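Local coordinates for protein transcriptional regulator (NtrC family) (Aquifex aeolicus, PDB 3DZD) that activates transcription by sigma54 RNA polymerase as an NtrC-family response regulator with an AAA+ ATPase domain, captured here in its inactive state, at the interface of chains A and B. Numbering follows the deposited sequence. Chains: chain A/B, Transcriptional regulator (NtrC family).

Contact 1: the interface of chains A and B. Residues chain A 323, 355, 359; chain B 348, 351.
A chi1 of -156° turns CG of B:Arg348 away from the backbone N, and a bend at chi3 (65°) then lays the guanidinium flat over the ring of A:Tyr323, whose own CG stands beside the backbone N and anti to the carbonyl carbon. The two planes are 6° apart and the side chains run past each other in opposite directions, so the groups are stacked. The cation-pi character rests on NE of the arginine, which lies over the middle of the ring, 3.6 Å from the centroid, while the ring carbon CD1 of A:Tyr323 sits 3.5 Å above the centre of the guanidinium plane. The CD methylene of B:Arg348 also packs on the ring, 3.5 Å from CE1 of A:Tyr323.

A bond from within chain A is likely to steady the phenol end of the tyrosine. Its OH donates to the carboxylate oxygen OE2 of A:Glu355 at 2.6 Å, meeting that oxygen on its anti side and somewhat out of the carboxylate plane. The same OE2 is 4.5 Å from NZ of B:Lys351, too far for a salt bridge but near enough that the opposite charges may favour each other.

This is a patch of a two-fold symmetric interface between AAA+ lid regions, where helix 346-359 of each chain takes part. At its margin, the methyl CD1 of A:Ile359 reaches to 3.9 Å from the backbone O of B:Arg348.

Contact 2: the interface of chains A and B. Residues chain A 40, 42-44; chain B 258-260.
Backbone meets backbone where A:Leu43 and B:Lys259 pair as a parallel beta bridge. The amide N of B:Lys259 donates to O of A:Glu42 at 3.0 Å, and the amide N of A:Phe44 donates to O of B:Lys259 at 2.9 Å, so B:Lys259 is held through both its N-H and its carbonyl. Beside the bridge, CD1 of A:Leu43 lies 3.3 Å from that same O of B:Lys259.

A side-chain bond supplements the bridge: the amide NE2 of B:Gln258 donates to O of A:Ile40 at 2.8 Å, the donor tilted from the carbonyl plane. The angle at the hydrogen is 153°. Amide and phenyl planes of B:Gln258 and A:Phe44 are 75° apart, which rules out a flat stack. An alanine in place of B:Gln258 would probably leave the A:Ile40 carbonyl without this donor and open a gap beside CB of A:Phe44.

By fixing the backbone of B:Lys259, the bridge probably carries the neighbouring glutamine alongside chain A. From there chi1 at -173° and an extended chain beyond CG take it toward the carbonyl, its CG passing 4.0 Å from CA of A:Leu43 and its CD 3.9 Å from CB of A:Phe44. CG1 of B:Ile260 flanks the same CB of A:Phe44 at 4.1 Å.

Chain A contributes the C-terminal end of receiver-domain helix 33-42 and the loop after it; chain B contributes the loop running into strand 260-261 of the sigma-54 interaction domain.

Contact 1: the interface of chains A and B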
# COMPACT_ATOMS: atom_id res chain seq x y z
N TYR A 323 18.73 -0.84 -15.80
CA TYR A 323 18.96 -1.92 -16.76
C TYR A 323 20.45 -2.23 -16.89
O TYR A 323 20.92 -2.68 -17.94
CB TYR A 323 18.38 -1.56 -18.14
CG TYR A 323 16.91 -1.18 -18.14
CD1 TYR A 323 16.09 -1.52 -17.07
CD2 TYR A 323 16.34 -0.52 -19.22
CE1 TYR A 323 14.76 -1.19 -17.06
CE2 TYR A 323 14.99 -0.18 -19.23
CZ TYR A 323 14.20 -0.51 -18.13
OH TYR A 323 12.86 -0.19 -18.11
N GLU A 355 14.09 5.28 -23.01
CA GLU A 355 14.15 3.95 -22.43
C GLU A 355 14.58 3.00 -23.53
O GLU A 355 15.33 2.04 -23.29
CB GLU A 355 12.79 3.51 -21.89
CG GLU A 355 12.87 2.20 -21.12
CD GLU A 355 11.54 1.49 -20.99
OE1 GLU A 355 10.57 1.89 -21.66
OE2 GLU A 355 11.46 0.51 -20.22
N ILE A 359 17.87 0.49 -23.72
CA ILE A 359 17.67 -0.94 -23.96
C ILE A 359 18.62 -1.45 -25.06
O ILE A 359 19.12 -2.57 -24.98
CB ILE A 359 16.19 -1.24 -24.29
CG1 ILE A 359 15.36 -1.28 -23.00
CG2 ILE A 359 16.06 -2.55 -25.05
CD1 ILE A 359 13.85 -1.19 -23.19
N ARG B 348 11.03 -6.73 -21.75
CA ARG B 348 11.25 -5.30 -21.56
C ARG B 348 11.43 -4.63 -22.92
O ARG B 348 10.83 -3.59 -23.20
CB ARG B 348 12.49 -5.09 -20.70
CG ARG B 348 12.57 -3.77 -19.93
CD ARG B 348 13.46 -3.95 -18.69
NE ARG B 348 14.84 -4.25 -19.05
CZ ARG B 348 15.72 -4.84 -18.24
NH1 ARG B 348 15.36 -5.22 -17.02
NH2 ARG B 348 16.96 -5.06 -18.66
N LYS B 351 7.98 -4.75 -24.91
CA LYS B 351 6.98 -3.86 -24.35
C LYS B 351 7.23 -2.43 -24.81
O LYS B 351 6.34 -1.76 -25.33
CB LYS B 351 7.01 -3.95 -22.83
CG LYS B 351 6.22 -2.90 -22.13
CD LYS B 351 6.73 -2.75 -20.72
CE LYS B 351 6.44 -1.37 -20.16
NZ LYS B 351 7.38 -0.99 -19.07

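Contact 2: the interface of chains A and B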
# COMPACT_ATOMS: atom_id res chain seq x y z
N ILE A 40 15.57 -4.14 26.72
CA ILE A 40 15.07 -3.35 25.60
C ILE A 40 16.20 -2.97 24.64
O ILE A 40 16.08 -3.13 23.42
CB ILE A 40 14.33 -2.09 26.11
CG1 ILE A 40 13.04 -2.49 26.82
CG2 ILE A 40 14.04 -1.13 24.97
CD1 ILE A 40 12.32 -1.35 27.48
N GLU A 42 18.91 -4.43 24.36
CA GLU A 42 19.57 -5.67 23.96
C GLU A 42 18.81 -6.36 22.83
O GLU A 42 19.41 -6.90 21.90
CB GLU A 42 19.65 -6.59 25.18
CG GLU A 42 20.47 -7.85 25.01
CD GLU A 42 20.45 -8.71 26.27
OE1 GLU A 42 19.36 -8.92 26.83
OE2 GLU A 42 21.53 -9.17 26.69
N LEU A 43 17.48 -6.32 22.90
CA LEU A 43 16.65 -7.08 21.99
C LEU A 43 15.33 -6.35 21.71
O LEU A 43 14.80 -5.64 22.57
CB LEU A 43 16.41 -8.48 22.55
CG LEU A 43 15.19 -9.30 22.10
CD1 LEU A 43 15.27 -9.66 20.62
CD2 LEU A 43 15.08 -10.55 22.96
N PHE A 44 14.81 -6.50 20.50
CA PHE A 44 13.59 -5.80 20.13
C PHE A 44 12.32 -6.59 20.45
O PHE A 44 12.12 -7.70 19.96
CB PHE A 44 13.59 -5.43 18.65
CG PHE A 44 12.31 -4.78 18.21
CD1 PHE A 44 12.02 -3.48 18.57
CD2 PHE A 44 11.38 -5.49 17.46
CE1 PHE A 44 10.85 -2.88 18.18
CE2 PHE A 44 10.20 -4.89 17.07
CZ PHE A 44 9.93 -3.59 17.43
N GLN B 258 20.92 -3.52 19.16
CA GLN B 258 19.64 -4.15 19.45
C GLN B 258 19.35 -5.27 18.46
O GLN B 258 19.33 -5.06 17.24
CB GLN B 258 18.52 -3.13 19.41
CG GLN B 258 17.19 -3.69 19.85
CD GLN B 258 16.09 -2.68 19.74
OE1 GLN B 258 15.89 -2.07 18.68
NE2 GLN B 258 15.35 -2.48 20.83
N LYS B 259 19.10 -6.46 18.99
CA LYS B 259 18.86 -7.63 18.16
C LYS B 259 17.42 -7.62 17.65
O LYS B 259 16.47 -7.57 18.43
CB LYS B 259 19.16 -8.90 18.97
CG LYS B 259 19.11 -10.20 18.19
CD LYS B 259 19.60 -11.35 19.06
CE LYS B 259 19.32 -12.70 18.44
NZ LYS B 259 17.90 -13.12 18.63
N ILE B 260 17.27 -7.63 16.33
CA ILE B 260 15.95 -7.59 15.70
C ILE B 260 15.64 -8.87 14.93
O ILE B 260 16.45 -9.35 14.14
CB ILE B 260 15.83 -6.39 14.75
CG1 ILE B 260 16.22 -5.10 15.48
CG2 ILE B 260 14.40 -6.29 14.20
CD1 ILE B 260 16.17 -3.86 14.60

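About 43 Å separates the C-alpha centres of contact 1 and contact 2, and they share no residue or secondary-structure element. Contact 1 pairs like with like, lid region against lid region, whereas contact 2 brings unlike domains together. Their chemistry differs as well: a side-chain stack in one, mainly backbone pairing in the other. Two-fold symmetry gives each a twin with the chains exchanged, so the subunits are linked at several separated places. If this two-chain assembly of the inactive-state structure is the biological one, it could restrain receiver and ATPase domains together, although the structure alone does not show what each contact contributes to regulation.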